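Local coordinates for VP4 protein (Tellina virus 1, PDB 3P06) that probably acts as a serine protease that cleaves the viral polyprotein, and is caught here as an acyl-enzyme with its own C-terminus, at residues G57-V62 with Q95-F100; D65-L70 with N101-A106. One frame throughout, in Å; residues are numbered along the deposited sequence.

In the fold
Along the chain the four segments alternate: 57-62 and 65-70 come first, then 95-100 and 101-106 follow in the same order, so two consecutive pieces of one part of the chain lie against two of another. The centres of contacts 1 and 2 are about 12 Å apart, and W103 of contact 2 touches L58, V62 and L98 of contact 1. Contact 1 joins the end of strand 54-58 and the turn after it to edge strand 98-99; contact 2 joins helix 64-67 to the start of helix 104-111. Strand 98-99 also pairs with strand 192-193, which runs on to the C-terminal A194, covalently linked to S102, the predicted nucleophile.

Contact 1: residues G57-V62 with Q95-F100; sequences GLSEMV and QPQLAF
The ST turn made by S59 and M61, within a type I beta turn from S59 to V62, packs against Q97 to F100, the stretch that holds edge strand 98-99.

The polar part centres on the S59 hydroxyl. With chi1 at 87°, OG sits in the crowded position between the backbone N and the carbonyl carbon, and it takes part in three bonds. It donates to L98 O at 2.7 Å, arriving moderately tilted from the carbonyl plane. The extended Q97 side chain, its CG anti to the backbone N, brings NE2 to within 3.0 Å of S59 OG, in the plane of the amide and nearly straight at 173°. The third bond closes the ST turn itself, M61 N donating to S59 OG over 3.1 Å. One buried hydroxyl therefore ties the turn internally while fixing both a side chain and a main-chain carbonyl opposite. Further on, F100 N donates to M61 O at 2.8 Å. Beyond the segments, N43 bonds to L98 N and P96 O, and F100 stands close to S102, the predicted nucleophile.

Van der Waals contacts flank these bonds. L58 and L98 lie side by side, CD2 to CD2. V62 CG2 covers two carbonyl oxygens, L98 O and F100 O. M61, a selenomethionine, crosses Q97 at about a right angle, its selenium 3.5 Å from Q97 NE2, and its CB rests on A99 CB. F100 runs alongside M61, whose chain bends at chi3 (83°) and carries CE to 3.7 Å from F100 CE1; M61 O lies at the edge of the same ring.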
loop_
_atom_site.group_PDB
_atom_site.type_symbol
_atom_site.label_atom_id
_atom_site.label_comp_id
_atom_site.label_asym_id
_atom_site.label_seq_id
_atom_site.Cartn_x
_atom_site.Cartn_y
_atom_site.Cartn_z
ATOM N N GLY A 57 -1.458 9.006 7.117
ATOM C CA GLY A 57 -0.872 7.764 7.603
ATOM C C GLY A 57 0.661 7.794 7.352
ATOM O O GLY A 57 1.333 6.830 7.632
ATOM N N LEU A 58 1.189 8.905 6.829
ATOM C CA LEU A 58 2.621 9.047 6.523
ATOM C C LEU A 58 3.444 9.456 7.715
ATOM O O LEU A 58 2.909 10.061 8.616
ATOM C CB LEU A 58 2.840 10.082 5.408
ATOM C CG LEU A 58 1.965 9.814 4.193
ATOM C CD1 LEU A 58 2.219 10.870 3.094
ATOM C CD2 LEU A 58 2.164 8.349 3.641
ATOM N N SER A 59 4.764 9.199 7.684
ATOM C CA SER A 59 5.626 9.657 8.757
ATOM C C SER A 59 6.691 10.576 8.172
ATOM O O SER A 59 6.718 10.753 6.954
ATOM C CB SER A 59 6.250 8.478 9.491
ATOM O OG SER A 59 7.441 8.095 8.837
ATOM N N GLU A 60 7.562 11.146 9.028
ATOM C CA GLU A 60 8.768 11.910 8.586
ATOM C C GLU A 60 9.750 11.167 7.655
ATOM O O GLU A 60 10.558 11.812 6.934
ATOM C CB GLU A 60 9.602 12.394 9.799
ATOM C CG GLU A 60 9.009 13.603 10.534
ATOM C CD GLU A 60 8.807 14.865 9.649
ATOM O OE1 GLU A 60 9.801 15.613 9.446
ATOM O OE2 GLU A 60 7.645 15.118 9.196
HETATM N N MSE A 61 9.725 9.836 7.713
HETATM C CA MSE A 61 10.574 9.010 6.874
HETATM C C MSE A 61 10.056 8.786 5.482
HETATM O O MSE A 61 10.558 7.949 4.735
HETATM C CB MSE A 61 10.853 7.677 7.558
HETATM C CG MSE A 61 11.866 7.888 8.684
HETATM SE SE MSE A 61 12.137 6.240 9.699
HETATM C CE MSE A 61 13.460 5.356 8.509
ATOM N N VAL A 62 8.988 9.469 5.128
ATOM C CA VAL A 62 8.488 9.404 3.766
ATOM C C VAL A 62 8.934 10.648 3.076
ATOM O O VAL A 62 8.961 11.675 3.720
ATOM C CB VAL A 62 6.922 9.372 3.807
ATOM C CG1 VAL A 62 6.379 9.490 2.401
ATOM C CG2 VAL A 62 6.458 8.060 4.547
ATOM N N GLN A 95 0.879 -0.763 15.426
ATOM C CA GLN A 95 1.142 -0.290 14.070
ATOM C C GLN A 95 2.609 0.182 13.918
ATOM O O GLN A 95 3.108 0.941 14.720
ATOM C CB GLN A 95 0.221 0.849 13.770
ATOM C CG GLN A 95 -1.221 0.419 13.805
ATOM C CD GLN A 95 -2.196 1.514 13.382
ATOM O OE1 GLN A 95 -1.788 2.621 12.957
ATOM N NE2 GLN A 95 -3.496 1.233 13.536
ATOM N N PRO A 96 3.282 -0.301 12.895
ATOM C CA PRO A 96 4.661 0.178 12.669
ATOM C C PRO A 96 4.694 1.542 11.933
ATOM O O PRO A 96 3.771 1.951 11.205
ATOM C CB PRO A 96 5.249 -0.898 11.778
ATOM C CG PRO A 96 4.067 -1.349 10.930
ATOM C CD PRO A 96 2.853 -1.312 11.894
ATOM N N GLN A 97 5.793 2.242 12.117
ATOM C CA GLN A 97 6.031 3.517 11.417
ATOM C C GLN A 97 6.187 3.214 9.939
ATOM O O GLN A 97 6.844 2.211 9.554
ATOM C CB GLN A 97 7.264 4.208 12.000
ATOM C CG GLN A 97 7.576 5.525 11.283
ATOM C CD GLN A 97 8.833 6.252 11.809
ATOM O OE1 GLN A 97 9.460 5.824 12.748
ATOM N NE2 GLN A 97 9.155 7.364 11.197
ATOM N N LEU A 98 5.515 4.000 9.101
ATOM C CA LEU A 98 5.612 3.814 7.686
ATOM C C LEU A 98 6.732 4.674 7.115
ATOM O O LEU A 98 6.800 5.860 7.402
ATOM C CB LEU A 98 4.310 4.275 7.021
ATOM C CG LEU A 98 4.306 4.175 5.503
ATOM C CD1 LEU A 98 4.250 2.638 5.008
ATOM C CD2 LEU A 98 3.109 4.920 5.012
ATOM N N ALA A 99 7.589 4.086 6.302
ATOM C CA ALA A 99 8.777 4.766 5.764
ATOM C C ALA A 99 8.871 4.581 4.276
ATOM O O ALA A 99 8.407 3.577 3.760
ATOM C CB ALA A 99 10.076 4.225 6.452
ATOM N N PHE A 100 9.465 5.578 3.594
ATOM C CA PHE A 100 9.822 5.544 2.165
ATOM C C PHE A 100 8.599 5.707 1.265
ATOM O O PHE A 100 7.547 6.114 1.742
ATOM C CB PHE A 100 10.658 4.308 1.859
ATOM C CG PHE A 100 11.672 3.955 2.968
ATOM C CD1 PHE A 100 12.172 4.934 3.843
ATOM C CD2 PHE A 100 12.105 2.658 3.132
ATOM C CE1 PHE A 100 13.107 4.598 4.896
ATOM C CE2 PHE A 100 13.029 2.304 4.136
ATOM C CZ PHE A 100 13.529 3.274 5.034
#

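Contact 2: residues D65-L70 with N101-A106; sequences DEAEKL and NSWEAA
E104 meets both E66 and L70, joining helix 64-67 and the turn after it to the start of helix 104-111, just past the predicted nucleophile S102. Its aliphatic part and its acid do different work. L70 crosses it at about a right angle, with CD1 3.7 Å from E104 CG, and the same L70 CD1 lies 3.7 Å from W103 CH2. A67 CB adds to this apolar patch, in plane at the edge of the indole, 3.8 Å from W103 CH2.

The acid of E104 faces that of E66. E66 reaches across with CG anti to its backbone N (chi1 -168°) and an extended chain, bringing OE2 to 2.5 Å from E104 OE1, the two carboxylate planes turned 75° apart. E104 OE1 accepts a bond from V127 N. On the other oxygen, N101 ND2 donates to E104 OE2 at 2.7 Å, fairly straight but from above the carboxylate plane.

Two carboxylates this close would repel if both were charged. One of them therefore probably holds a proton, and the neighbouring N-H donors could help E104 carry the remaining negative charge.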
loop_
_atom_site.group_PDB
_atom_site.type_symbol
_atom_site.label_atom_id
_atom_site.label_comp_id
_atom_site.label_asym_id
_atom_site.label_seq_id
_atom_site.Cartn_x
_atom_site.Cartn_y
_atom_site.Cartn_z
ATOM N N ASP A 65 7.766 15.734 -0.275
ATOM C CA ASP A 65 7.835 16.463 -1.547
ATOM C C ASP A 65 7.415 15.600 -2.740
ATOM O O ASP A 65 6.731 16.085 -3.631
ATOM C CB ASP A 65 9.266 17.004 -1.812
ATOM C CG ASP A 65 9.680 18.119 -0.825
ATOM O OD1 ASP A 65 8.805 18.646 -0.102
ATOM O OD2 ASP A 65 10.886 18.479 -0.761
ATOM N N GLU A 66 7.876 14.338 -2.792
ATOM C CA GLU A 66 7.436 13.417 -3.832
ATOM C C GLU A 66 5.954 13.013 -3.629
ATOM O O GLU A 66 5.241 12.867 -4.591
ATOM C CB GLU A 66 8.321 12.154 -3.856
ATOM C CG GLU A 66 8.129 11.265 -5.094
ATOM C CD GLU A 66 8.925 9.903 -5.006
ATOM O OE1 GLU A 66 10.068 9.890 -4.492
ATOM O OE2 GLU A 66 8.383 8.871 -5.457
ATOM N N ALA A 67 5.522 12.779 -2.390
ATOM C CA ALA A 67 4.108 12.508 -2.108
ATOM C C ALA A 67 3.205 13.682 -2.615
ATOM O O ALA A 67 2.115 13.435 -3.166
ATOM C CB ALA A 67 3.871 12.239 -0.579
ATOM N N GLU A 68 3.651 14.941 -2.428
ATOM C CA GLU A 68 2.839 16.128 -2.827
ATOM C C GLU A 68 2.716 16.281 -4.359
ATOM O O GLU A 68 1.861 17.022 -4.839
ATOM C CB GLU A 68 3.387 17.427 -2.233
ATOM C CG GLU A 68 3.103 17.571 -0.777
ATOM C CD GLU A 68 3.972 18.644 -0.146
ATOM O OE1 GLU A 68 4.973 19.084 -0.753
ATOM O OE2 GLU A 68 3.692 19.006 1.007
ATOM N N LYS A 69 3.551 15.571 -5.119
ATOM C CA LYS A 69 3.476 15.661 -6.585
ATOM C C LYS A 69 2.592 14.579 -7.195
ATOM O O LYS A 69 2.441 14.534 -8.404
ATOM C CB LYS A 69 4.860 15.619 -7.173
ATOM C CG LYS A 69 5.626 16.942 -6.943
ATOM C CD LYS A 69 6.981 16.936 -7.633
ATOM C CE LYS A 69 8.085 16.486 -6.674
ATOM N NZ LYS A 69 9.386 17.197 -6.944
ATOM N N LEU A 70 2.012 13.701 -6.353
ATOM C CA LEU A 70 1.162 12.619 -6.843
ATOM C C LEU A 70 -0.170 13.135 -7.421
ATOM O O LEU A 70 -0.745 14.083 -6.893
ATOM C CB LEU A 70 0.900 11.554 -5.740
ATOM C CG LEU A 70 2.133 10.808 -5.267
ATOM C CD1 LEU A 70 1.885 10.012 -3.925
ATOM C CD2 LEU A 70 2.613 9.913 -6.397
ATOM N N ASN A 101 8.713 5.419 -0.021
ATOM C CA ASN A 101 7.733 5.931 -0.948
ATOM C C ASN A 101 7.168 4.843 -1.861
ATOM O O ASN A 101 6.443 5.133 -2.821
ATOM C CB ASN A 101 8.337 7.108 -1.758
ATOM C CG ASN A 101 8.337 8.407 -0.963
ATOM O OD1 ASN A 101 9.145 8.554 -0.058
ATOM N ND2 ASN A 101 7.388 9.359 -1.266
ATOM N N SER A 102 7.484 3.590 -1.552
ATOM C CA SER A 102 6.981 2.477 -2.341
ATOM C C SER A 102 5.436 2.174 -2.221
ATOM O O SER A 102 4.929 1.274 -2.894
ATOM C CB SER A 102 7.794 1.253 -1.971
ATOM O OG SER A 102 7.346 0.823 -0.656
ATOM N N TRP A 103 4.712 2.933 -1.391
ATOM C CA TRP A 103 3.236 2.880 -1.217
ATOM C C TRP A 103 2.553 3.744 -2.304
ATOM O O TRP A 103 1.335 3.691 -2.482
ATOM C CB TRP A 103 2.833 3.435 0.173
ATOM C CG TRP A 103 3.429 4.805 0.433
ATOM C CD1 TRP A 103 4.615 5.089 1.066
ATOM C CD2 TRP A 103 2.872 6.054 0.042
ATOM N NE1 TRP A 103 4.814 6.433 1.095
ATOM C CE2 TRP A 103 3.769 7.052 0.446
ATOM C CE3 TRP A 103 1.679 6.427 -0.640
ATOM C CZ2 TRP A 103 3.524 8.449 0.213
ATOM C CZ3 TRP A 103 1.427 7.815 -0.880
ATOM C CH2 TRP A 103 2.370 8.801 -0.492
ATOM N N GLU A 104 3.335 4.535 -3.038
ATOM C CA GLU A 104 2.713 5.533 -3.956
ATOM C C GLU A 104 1.969 4.933 -5.136
ATOM O O GLU A 104 0.958 5.492 -5.544
ATOM C CB GLU A 104 3.771 6.511 -4.501
ATOM C CG GLU A 104 4.428 7.317 -3.390
ATOM C CD GLU A 104 5.467 8.331 -3.934
ATOM O OE1 GLU A 104 6.086 8.047 -5.006
ATOM O OE2 GLU A 104 5.663 9.415 -3.279
ATOM N N ALA A 105 2.507 3.884 -5.767
ATOM C CA ALA A 105 1.779 3.242 -6.862
ATOM C C ALA A 105 0.406 2.709 -6.372
ATOM O O ALA A 105 -0.585 2.922 -7.050
ATOM C CB ALA A 105 2.593 2.125 -7.523
ATOM N N ALA A 106 0.342 2.072 -5.195
ATOM C CA ALA A 106 -0.930 1.605 -4.641
ATOM C C ALA A 106 -1.932 2.786 -4.365
ATOM O O ALA A 106 -3.130 2.699 -4.664
ATOM C CB ALA A 106 -0.686 0.806 -3.314
#